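Local structure of erythromycin C-12 hydroxylase (2JJN) at residues A[22-27]-A[288-293]; A[51-56]-A[60-65]; A[318-323]-A[342-347]. The protein hydroxylates the macrolactone ring of erythromycin D at C-12 to give erythromycin C, as a heme-dependent cytochrome P450 monooxygenase in erythromycin biosynthesis. The protein carries 2 engineered substitutions. All blocks are in the same frame, centred on the assembly; numbering follows the deposited sequence. Where two conformers were deposited one is given.

Contact 1 (A[22-27]-A[288-293]); sequences PGMADE and FPQMQR. With HEM (protoporphyrin IX containing Fe), chain B.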
# COMPACT_ATOMS: atom_id res chain seq x y z
N PRO A 22 10.00 -10.65 -14.08
CA PRO A 22 10.97 -11.06 -13.05
C PRO A 22 10.42 -10.82 -11.63
O PRO A 22 9.46 -10.04 -11.46
CB PRO A 22 12.20 -10.18 -13.32
CG PRO A 22 12.04 -9.66 -14.71
CD PRO A 22 10.54 -9.59 -14.96
N GLY A 23 10.94 -11.53 -10.63
CA GLY A 23 10.41 -11.41 -9.26
C GLY A 23 10.74 -10.05 -8.64
O GLY A 23 11.59 -9.30 -9.14
N MET A 24 10.05 -9.73 -7.55
CA MET A 24 10.24 -8.39 -6.93
C MET A 24 11.49 -8.30 -6.11
O MET A 24 11.95 -7.23 -5.83
CB MET A 24 9.08 -8.00 -6.02
CG MET A 24 7.70 -8.07 -6.64
SD MET A 24 7.45 -6.67 -7.78
CE MET A 24 5.71 -6.91 -8.09
N ALA A 25 12.05 -9.44 -5.68
CA ALA A 25 13.14 -9.40 -4.72
C ALA A 25 14.43 -8.81 -5.23
O ALA A 25 15.15 -8.16 -4.47
CB ALA A 25 13.40 -10.77 -4.17
N ASP A 26 14.77 -9.07 -6.50
CA ASP A 26 15.94 -8.47 -7.10
C ASP A 26 15.54 -7.17 -7.73
O ASP A 26 15.20 -7.12 -8.92
CB ASP A 26 16.54 -9.41 -8.14
CG ASP A 26 17.90 -8.94 -8.66
OD1 ASP A 26 18.26 -7.74 -8.57
OD2 ASP A 26 18.65 -9.81 -9.20
N GLU A 27 15.60 -6.10 -6.95
CA GLU A 27 15.04 -4.83 -7.41
C GLU A 27 15.80 -4.28 -8.61
O GLU A 27 15.18 -3.77 -9.56
CB GLU A 27 15.05 -3.84 -6.25
CG GLU A 27 14.54 -2.47 -6.59
CD GLU A 27 14.87 -1.51 -5.49
OE1 GLU A 27 14.04 -1.41 -4.55
OE2 GLU A 27 15.94 -0.85 -5.63
N PHE A 288 3.14 -0.61 -3.54
CA PHE A 288 2.42 -1.46 -4.47
C PHE A 288 2.92 -1.10 -5.87
O PHE A 288 2.57 -0.06 -6.41
CB PHE A 288 0.93 -1.17 -4.42
CG PHE A 288 0.22 -1.73 -3.25
CD1 PHE A 288 -0.71 -0.94 -2.59
CD2 PHE A 288 0.42 -3.03 -2.84
CE1 PHE A 288 -1.44 -1.46 -1.51
CE2 PHE A 288 -0.29 -3.55 -1.74
CZ PHE A 288 -1.21 -2.75 -1.09
N PRO A 289 3.82 -1.89 -6.42
CA PRO A 289 4.39 -1.53 -7.74
C PRO A 289 3.46 -1.76 -8.91
O PRO A 289 3.72 -1.24 -10.03
CB PRO A 289 5.64 -2.45 -7.82
CG PRO A 289 5.32 -3.58 -6.95
CD PRO A 289 4.54 -3.04 -5.80
N GLN A 290 2.37 -2.47 -8.68
CA GLN A 290 1.43 -2.81 -9.76
C GLN A 290 0.01 -2.85 -9.24
O GLN A 290 -0.23 -3.12 -8.05
CB GLN A 290 1.81 -4.19 -10.35
CG GLN A 290 1.85 -5.31 -9.32
CD GLN A 290 2.37 -6.65 -9.83
OE1 GLN A 290 3.05 -6.74 -10.85
NE2 GLN A 290 1.99 -7.72 -9.13
N MET A 291 -0.94 -2.55 -10.14
CA MET A 291 -2.37 -2.69 -9.87
C MET A 291 -3.00 -3.49 -10.98
O MET A 291 -2.46 -3.52 -12.04
CB MET A 291 -3.10 -1.33 -9.76
CG MET A 291 -2.85 -0.66 -8.44
SD MET A 291 -1.69 0.55 -8.94
CE MET A 291 -2.82 1.86 -9.39
N GLN A 292 -4.13 -4.13 -10.70
CA GLN A 292 -4.78 -4.99 -11.68
C GLN A 292 -6.11 -4.45 -12.10
O GLN A 292 -6.85 -3.86 -11.29
CB GLN A 292 -5.01 -6.42 -11.12
CG GLN A 292 -3.65 -7.19 -11.08
CD GLN A 292 -2.81 -6.85 -9.86
OE1 GLN A 292 -1.60 -6.56 -9.95
NE2 GLN A 292 -3.45 -6.89 -8.71
N ARG A 293 -6.38 -4.62 -13.40
CA ARG A 293 -7.70 -4.30 -14.02
C ARG A 293 -8.13 -5.47 -14.90
O ARG A 293 -7.33 -6.35 -15.20
CB ARG A 293 -7.64 -2.99 -14.84
CG ARG A 293 -7.21 -1.78 -14.02
CD ARG A 293 -8.34 -1.45 -13.00
NE ARG A 293 -8.16 -0.14 -12.37
CZ ARG A 293 -7.64 0.04 -11.15
NH1 ARG A 293 -7.11 -0.97 -10.45
NH2 ARG A 293 -7.66 1.26 -10.62
CHA HEM B . -6.56 2.51 -2.74
CHB HEM B . -1.71 2.67 -2.30
CHC HEM B . -2.19 3.48 2.45
CHD HEM B . -6.95 2.52 2.15
C1A HEM B . -5.21 2.55 -3.00
C2A HEM B . -4.62 2.43 -4.34
C3A HEM B . -3.29 2.46 -4.22
C4A HEM B . -2.98 2.59 -2.81
CMA HEM B . -2.24 2.34 -5.35
CAA HEM B . -5.41 2.33 -5.65
CBA HEM B . -5.85 0.90 -5.93
CGA HEM B . -6.39 0.73 -7.35
O1A HEM B . -6.45 1.73 -8.12
O2A HEM B . -6.81 -0.43 -7.66
C1B HEM B . -1.42 2.92 -0.96
C2B HEM B . -0.10 3.16 -0.43
C3B HEM B . -0.23 3.39 0.90
C4B HEM B . -1.66 3.30 1.19
CMB HEM B . 1.13 3.12 -1.35
CAB HEM B . 0.82 3.67 1.99
CBB HEM B . 1.88 4.34 1.70
C1C HEM B . -3.51 3.29 2.78
C2C HEM B . -4.07 3.42 4.12
C3C HEM B . -5.39 3.15 4.04
C4C HEM B . -5.71 2.86 2.63
CMC HEM B . -3.21 3.80 5.35
CAC HEM B . -6.45 3.09 5.15
CBC HEM B . -6.48 3.95 6.17
C1D HEM B . -7.23 2.41 0.82
C2D HEM B . -8.54 2.12 0.33
C3D HEM B . -8.43 2.14 -1.16
C4D HEM B . -7.05 2.42 -1.45
CMD HEM B . -9.82 1.85 1.16
CAD HEM B . -9.54 1.87 -2.20
CBD HEM B . -10.21 3.18 -2.65
CGD HEM B . -11.20 2.91 -3.73
O1D HEM B . -11.21 1.81 -4.31
O2D HEM B . -12.01 3.82 -4.01
NA HEM B . -4.16 2.68 -2.07
NB HEM B . -2.37 2.96 0.05
NC HEM B . -4.55 2.93 1.93
ND HEM B . -6.35 2.59 -0.27
FE HEM B . -4.36 2.95 -0.12
O HOH W 1 -4.05 0.76 0.05

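Contact 2 (A[51-56]-A[60-65]); sequences WHVFRH and QTVLRD. With SO4 (sulfate ion), chain E; SO4 (sulfate ion), chain G.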
# COMPACT_ATOMS: atom_id res chain seq x y z
N TRP A 51 -1.84 -9.08 -19.26
CA TRP A 51 -1.15 -8.02 -19.98
C TRP A 51 -0.54 -7.07 -18.99
O TRP A 51 -0.93 -7.04 -17.77
CB TRP A 51 -2.18 -7.26 -20.84
CG TRP A 51 -2.64 -8.13 -21.99
CD1 TRP A 51 -3.52 -9.19 -21.94
CD2 TRP A 51 -2.20 -8.05 -23.35
NE1 TRP A 51 -3.67 -9.75 -23.20
CE2 TRP A 51 -2.88 -9.07 -24.08
CE3 TRP A 51 -1.29 -7.20 -24.03
CZ2 TRP A 51 -2.70 -9.26 -25.45
CZ3 TRP A 51 -1.12 -7.38 -25.40
CH2 TRP A 51 -1.84 -8.39 -26.10
N HIS A 52 0.52 -6.42 -19.42
CA HIS A 52 1.27 -5.56 -18.53
C HIS A 52 1.55 -4.25 -19.26
O HIS A 52 1.98 -4.27 -20.44
CB HIS A 52 2.62 -6.22 -18.24
CG HIS A 52 2.48 -7.49 -17.48
ND1 HIS A 52 2.62 -7.55 -16.10
CD2 HIS A 52 2.18 -8.74 -17.89
CE1 HIS A 52 2.41 -8.80 -15.71
NE2 HIS A 52 2.16 -9.54 -16.77
N VAL A 53 1.40 -3.14 -18.54
CA VAL A 53 1.52 -1.81 -19.14
C VAL A 53 2.62 -1.07 -18.38
O VAL A 53 2.57 -0.96 -17.15
CB VAL A 53 0.18 -1.09 -19.05
CG1 VAL A 53 0.34 0.35 -19.52
CG2 VAL A 53 -0.81 -1.84 -19.96
N PHE A 54 3.63 -0.59 -19.12
CA PHE A 54 4.87 -0.09 -18.50
C PHE A 54 5.12 1.42 -18.53
O PHE A 54 5.84 1.95 -17.69
CB PHE A 54 6.10 -0.79 -19.10
CG PHE A 54 6.06 -2.29 -18.92
CD1 PHE A 54 5.87 -3.14 -20.00
CD2 PHE A 54 6.09 -2.82 -17.65
CE1 PHE A 54 5.84 -4.52 -19.83
CE2 PHE A 54 6.05 -4.23 -17.44
CZ PHE A 54 5.92 -5.08 -18.56
N ARG A 55 4.57 2.12 -19.51
CA ARG A 55 4.90 3.55 -19.63
C ARG A 55 3.95 4.41 -18.82
O ARG A 55 2.76 4.10 -18.71
CB ARG A 55 4.80 3.97 -21.10
CG ARG A 55 5.95 3.43 -21.93
CD ARG A 55 5.84 3.91 -23.36
NE ARG A 55 6.88 3.32 -24.18
CZ ARG A 55 6.78 3.23 -25.50
NH1 ARG A 55 5.66 3.69 -26.11
NH2 ARG A 55 7.79 2.70 -26.22
N HIS A 56 4.46 5.54 -18.30
CA HIS A 56 3.68 6.36 -17.41
C HIS A 56 2.35 6.81 -18.04
O HIS A 56 1.27 6.68 -17.44
CB HIS A 56 4.51 7.60 -17.06
CG HIS A 56 3.84 8.53 -16.10
ND1 HIS A 56 3.05 9.58 -16.53
CD2 HIS A 56 3.89 8.61 -14.75
CE1 HIS A 56 2.61 10.25 -15.47
NE2 HIS A 56 3.10 9.69 -14.39
N GLN A 60 -1.50 5.71 -16.76
CA GLN A 60 -2.58 6.66 -16.44
C GLN A 60 -3.83 6.43 -17.30
O GLN A 60 -4.96 6.53 -16.80
CB GLN A 60 -2.06 8.08 -16.63
CG GLN A 60 -1.08 8.49 -15.57
CD GLN A 60 -0.72 9.98 -15.69
OE1 GLN A 60 -0.68 10.68 -14.69
NE2 GLN A 60 -0.41 10.43 -16.88
N THR A 61 -3.65 6.11 -18.57
CA THR A 61 -4.80 5.82 -19.46
C THR A 61 -5.64 4.69 -18.91
O THR A 61 -6.87 4.81 -18.88
CB THR A 61 -4.29 5.51 -20.86
OG1 THR A 61 -3.77 6.74 -21.39
CG2 THR A 61 -5.37 4.95 -21.77
N VAL A 62 -4.97 3.61 -18.51
CA VAL A 62 -5.64 2.41 -18.05
C VAL A 62 -6.39 2.71 -16.77
O VAL A 62 -7.56 2.36 -16.66
CB VAL A 62 -4.66 1.26 -17.84
CG1 VAL A 62 -5.32 0.08 -17.08
CG2 VAL A 62 -4.13 0.81 -19.21
N LEU A 63 -5.71 3.33 -15.81
CA LEU A 63 -6.36 3.63 -14.53
C LEU A 63 -7.49 4.62 -14.65
O LEU A 63 -8.49 4.53 -13.88
CB LEU A 63 -5.35 4.10 -13.48
CG LEU A 63 -4.25 3.09 -13.15
CD1 LEU A 63 -3.14 3.64 -12.21
CD2 LEU A 63 -4.88 1.79 -12.60
N ARG A 64 -7.44 5.54 -15.60
CA ARG A 64 -8.54 6.50 -15.71
C ARG A 64 -9.82 5.90 -16.24
O ARG A 64 -10.93 6.31 -15.83
CB ARG A 64 -8.12 7.64 -16.65
CG ARG A 64 -9.01 8.80 -16.55
CD ARG A 64 -9.26 9.41 -17.87
NE ARG A 64 -9.91 8.52 -18.84
CZ ARG A 64 -11.20 8.20 -18.86
NH1 ARG A 64 -12.06 8.68 -17.95
NH2 ARG A 64 -11.65 7.39 -19.81
N ASP A 65 -9.71 4.97 -17.19
CA ASP A 65 -10.86 4.53 -17.92
C ASP A 65 -11.48 3.33 -17.23
O ASP A 65 -11.16 2.20 -17.54
CB ASP A 65 -10.43 4.22 -19.34
CG ASP A 65 -11.58 3.82 -20.24
OD1 ASP A 65 -12.77 3.67 -19.79
OD2 ASP A 65 -11.23 3.56 -21.43
S SO4 E . 6.34 2.87 -29.84
O1 SO4 E . 7.53 2.68 -29.01
O2 SO4 E . 6.08 1.65 -30.60
O3 SO4 E . 6.54 3.99 -30.75
O4 SO4 E . 5.14 3.09 -29.02
S SO4 G . 3.10 11.41 -10.93
O1 SO4 G . 3.43 10.53 -9.77
O2 SO4 G . 2.45 10.66 -12.01
O3 SO4 G . 4.24 12.11 -11.53
O4 SO4 G . 2.09 12.40 -10.58

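Contact 3 (A[318-323]-A[342-347]); sequences SANRDS and AQLSFG. Engineered in segment 342-347: Leu344 (natural residue Phe). With HEM (protoporphyrin IX containing Fe), chain B; SO4 (sulfate ion), chain G.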
# COMPACT_ATOMS: atom_id res chain seq x y z
N SER A 318 7.19 1.08 -12.84
CA SER A 318 7.82 1.47 -14.10
C SER A 318 7.44 2.91 -14.48
O SER A 318 8.30 3.70 -14.91
CB SER A 318 7.32 0.49 -15.15
OG SER A 318 7.90 0.78 -16.44
N ALA A 319 6.16 3.25 -14.33
CA ALA A 319 5.71 4.64 -14.60
C ALA A 319 6.50 5.62 -13.80
O ALA A 319 6.87 6.70 -14.30
CB ALA A 319 4.21 4.78 -14.26
N ASN A 320 6.76 5.30 -12.52
CA ASN A 320 7.47 6.25 -11.64
C ASN A 320 8.95 6.41 -12.02
O ASN A 320 9.58 7.35 -11.59
CB ASN A 320 7.39 5.76 -10.20
CG ASN A 320 6.00 5.96 -9.55
OD1 ASN A 320 5.06 6.48 -10.15
ND2 ASN A 320 5.91 5.50 -8.28
N ARG A 321 9.51 5.44 -12.75
CA ARG A 321 10.94 5.53 -13.18
C ARG A 321 11.04 5.90 -14.68
O ARG A 321 12.10 5.76 -15.30
CB ARG A 321 11.62 4.18 -12.91
CG ARG A 321 11.62 3.78 -11.43
CD ARG A 321 12.31 4.79 -10.52
NE ARG A 321 12.59 4.18 -9.23
CZ ARG A 321 13.77 3.67 -8.86
NH1 ARG A 321 14.83 3.80 -9.65
NH2 ARG A 321 13.91 3.08 -7.68
N ASP A 322 9.90 6.33 -15.23
CA ASP A 322 9.82 6.69 -16.70
C ASP A 322 10.34 8.11 -16.97
O ASP A 322 9.76 9.06 -16.48
CB ASP A 322 8.36 6.56 -17.12
CG ASP A 322 8.14 6.67 -18.59
OD1 ASP A 322 7.05 6.29 -19.07
OD2 ASP A 322 9.03 7.21 -19.29
N SER A 323 11.44 8.21 -17.72
CA SER A 323 12.03 9.51 -17.93
C SER A 323 11.10 10.44 -18.73
O SER A 323 11.29 11.70 -18.75
CB SER A 323 13.37 9.37 -18.64
OG SER A 323 13.19 8.95 -19.98
N ALA A 342 0.60 15.03 -8.58
CA ALA A 342 -0.17 13.94 -7.95
C ALA A 342 0.68 12.68 -7.85
O ALA A 342 1.48 12.33 -8.73
CB ALA A 342 -1.54 13.64 -8.64
N GLN A 343 0.41 11.95 -6.80
CA GLN A 343 1.26 10.85 -6.40
C GLN A 343 0.73 9.52 -6.93
O GLN A 343 -0.19 8.92 -6.34
CB GLN A 343 1.27 10.86 -4.87
CG GLN A 343 2.10 9.73 -4.25
CD GLN A 343 3.48 9.65 -4.78
OE1 GLN A 343 3.75 8.87 -5.71
NE2 GLN A 343 4.39 10.45 -4.22
N LEU A 344 1.33 9.05 -8.04
CA LEU A 344 0.81 7.85 -8.72
C LEU A 344 0.91 6.61 -7.85
O LEU A 344 0.24 5.58 -8.09
CB LEU A 344 1.58 7.66 -10.05
CG LEU A 344 1.08 6.49 -10.91
CD1 LEU A 344 -0.35 6.64 -11.36
CD2 LEU A 344 1.91 6.35 -12.21
N SER A 345 1.80 6.68 -6.85
CA SER A 345 1.90 5.51 -5.96
C SER A 345 0.66 5.31 -5.10
O SER A 345 0.48 4.26 -4.48
CB SER A 345 3.15 5.61 -5.11
OG SER A 345 4.27 5.67 -5.95
N PHE A 346 -0.22 6.31 -5.11
CA PHE A 346 -1.56 6.17 -4.48
C PHE A 346 -2.66 5.93 -5.51
O PHE A 346 -3.83 5.88 -5.13
CB PHE A 346 -1.92 7.44 -3.69
CG PHE A 346 -1.19 7.60 -2.39
CD1 PHE A 346 -0.48 8.76 -2.11
CD2 PHE A 346 -1.19 6.57 -1.43
CE1 PHE A 346 0.22 8.92 -0.89
CE2 PHE A 346 -0.49 6.73 -0.21
CZ PHE A 346 0.22 7.90 0.05
N GLY A 347 -2.29 5.70 -6.76
CA GLY A 347 -3.27 5.41 -7.81
C GLY A 347 -3.54 6.61 -8.66
O GLY A 347 -2.74 7.56 -8.69
CHA HEM B . -6.56 2.51 -2.74
CHB HEM B . -1.71 2.67 -2.30
CHC HEM B . -2.19 3.48 2.45
CHD HEM B . -6.95 2.52 2.15
C1A HEM B . -5.21 2.55 -3.00
C2A HEM B . -4.62 2.43 -4.34
C3A HEM B . -3.29 2.46 -4.22
C4A HEM B . -2.98 2.59 -2.81
CMA HEM B . -2.24 2.34 -5.35
CAA HEM B . -5.41 2.33 -5.65
CBA HEM B . -5.85 0.90 -5.93
CGA HEM B . -6.39 0.73 -7.35
O1A HEM B . -6.45 1.73 -8.12
O2A HEM B . -6.81 -0.43 -7.66
C1B HEM B . -1.42 2.92 -0.96
C2B HEM B . -0.10 3.16 -0.43
C3B HEM B . -0.23 3.39 0.90
C4B HEM B . -1.66 3.30 1.19
CMB HEM B . 1.13 3.12 -1.35
CAB HEM B . 0.82 3.67 1.99
CBB HEM B . 1.88 4.34 1.70
C1C HEM B . -3.51 3.29 2.78
C2C HEM B . -4.07 3.42 4.12
C3C HEM B . -5.39 3.15 4.04
C4C HEM B . -5.71 2.86 2.63
CMC HEM B . -3.21 3.80 5.35
CAC HEM B . -6.45 3.09 5.15
CBC HEM B . -6.48 3.95 6.17
C1D HEM B . -7.23 2.41 0.82
C2D HEM B . -8.54 2.12 0.33
C3D HEM B . -8.43 2.14 -1.16
C4D HEM B . -7.05 2.42 -1.45
CMD HEM B . -9.82 1.85 1.16
CAD HEM B . -9.54 1.87 -2.20
CBD HEM B . -10.21 3.18 -2.65
CGD HEM B . -11.20 2.91 -3.73
O1D HEM B . -11.21 1.81 -4.31
O2D HEM B . -12.01 3.82 -4.01
NA HEM B . -4.16 2.68 -2.07
NB HEM B . -2.37 2.96 0.05
NC HEM B . -4.55 2.93 1.93
ND HEM B . -6.35 2.59 -0.27
FE HEM B . -4.36 2.95 -0.12
S SO4 G . 3.10 11.41 -10.93
O1 SO4 G . 3.43 10.53 -9.77
O2 SO4 G . 2.45 10.66 -12.01
O3 SO4 G . 4.24 12.11 -11.53
O4 SO4 G . 2.09 12.40 -10.58
O HOH W 1 -4.05 0.76 0.05

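Contact 1 (A[22-27]-A[288-293])
Met24, in the loop before helix 27-40, lays its side chain against Pro289 and Gln290, where the cytochrome P450 chain enters strand 290-295 of the mixed sheet beside the heme. No hydrogen bond crosses between the segments; the contact is van der Waals packing round the Met24 methyl. Met24 was modelled in two conformers, so its distances hold for one of them and are less certain. Met24 CE meets the ring tip at Pro289 CG at 3.5 Å, and SD follows at 3.8 Å. The same methyl sits squarely above the amide face of Gln290, 3.8 Å from CD and almost equally far from OE1 and NE2. Gln290 turns that face to it because CG stands between the backbone N and the carbonyl carbon (chi1 57°), with the chain extended beyond. Trp315 on the adjacent strand touches both Met24 and Gln290.

Further along, 288-293 turns to the cofactor. Phe288 makes an apolar contact with the porphyrin, its ring edge bringing CD1 to 3.8 Å from CHB. Polar grip comes from Arg293, whose guanidinium meets one heme propionate edge-on in a two-pronged pairing: NH2 gives O1A a nearly straight bond (176°) and NH1 reaches O2A at 2.9 Å. A further bond pins the guanidinium back onto its own strand: NH1 to Gln292 O at 3.0 Å, with the nitrogen 47° out of the carbonyl plane.

Contact 2 (A[51-56]-A[60-65])
The imidazole of His56 and the amide of Gln60 lie against each other one turn apart, at the start of the helix that follows strand 51-53; this is the strand-to-helix step by which strand 51-53 of the P450 mixed sheet, lying between 43-45 and 311-315, passes into helix 56-64. Ring and amide planes are tilted 51° apart. His56 CE1 lies over the amide face of Gln60, 3.3 Å from both CD and NE2, while Gln60 CG sits over one face of the imidazole. This is contact of flat groups and not a hydrogen bond. The ring stands there because CG is anti to the backbone N (chi1 -178°). At the ring's edge, in its plane, NE2 meets O2 of a sulfate; that ion, probably from the crystallisation liquor, is modelled too close to Ala342 O, so its exact placement, and this bond with it, is doubtful.

The other flat group is the guanidinium of Arg55, the residue at the N-cap position. It leads away from the helix, and a second sulfate faces its edge in plane, taking one bond from NH1 to O4 at 3.0 Å and another from NH2 to O1 at 2.8 Å. Arg55 NE is held by the carbonyl of Arg38.

Deeper in the protein, Val53 CG2 meets Val62 CG2 at 4.3 Å, a loose apolar contact between strand and helix. Val62 also packs on the side chain of Arg293, which binds the heme. Asp322 OD1, a side-chain oxygen, takes the N-H of His56, while the main-chain bond from Gln60 N to His56 O, nearly straight at 3.0 Å, closes the first helical turn.

Contact 3 (A[318-323]-A[342-347])
Asn320 reaches across from helix 316-320 to Ser345: its ND2 gives a bent hydrogen bond (142°) to OG at 2.9 Å, with the acceptor close to the amide plane. With CG beside the backbone N (chi1 -74°), the amide swings over to the 342-347 loop, and its OD1 rests on Leu344, 3.7 Å from CB. Beside it Ala319 CB presses on Leu344 CD2 at 3.5 Å, tight for two carbons. Leu344 is an engineered residue, phenylalanine in the natural protein.

The next layer fixes these groups. Ser345 OG is also hydrogen-bonded to Leu282 O and Asn320 ND2 to Arg283 O, so both polar ends are tied to the end of helix 274-284, with Arg283 the arginine of the ExxR motif. Within 342-347, Gln343 OE1 takes the N-H of Ser345 on a lone pair at 3.1 Å, bracing the short 3-10 turn. Beyond it, Phe346 turns its ring edge to the porphyrin, CE2 lying 3.5 Å from HEM C3B, on the face opposite water 1. Gly347 follows with a positive phi (102°) that calls for glycine. Phe346 and Gly347 open the FGxGxHxC signature, the cysteine-ligand loop of cytochromes P450, which ends at the axial Cys353.

How the contacts relate
From the N terminus, 260 residues separate 22-27 from its partner 288-293, so contact 1 closes a very long, mainly helical excursion. Contact 2 is a short local closure lying wholly within that span. Contact 3 comes later, in series with both, joining 318-323 to the loop that leads to the heme cysteine. Leu63 and Val62 of contact 2 pack on Met291 and Arg293 of contact 1, while Phe54 O probably bonds to Ser318 OG of contact 3 and His56 CA packs on Ala319 CB. Met291 CE in turn touches Gly347. Together they tie the N-terminal helices, the mixed sheet and the proximal heme loop.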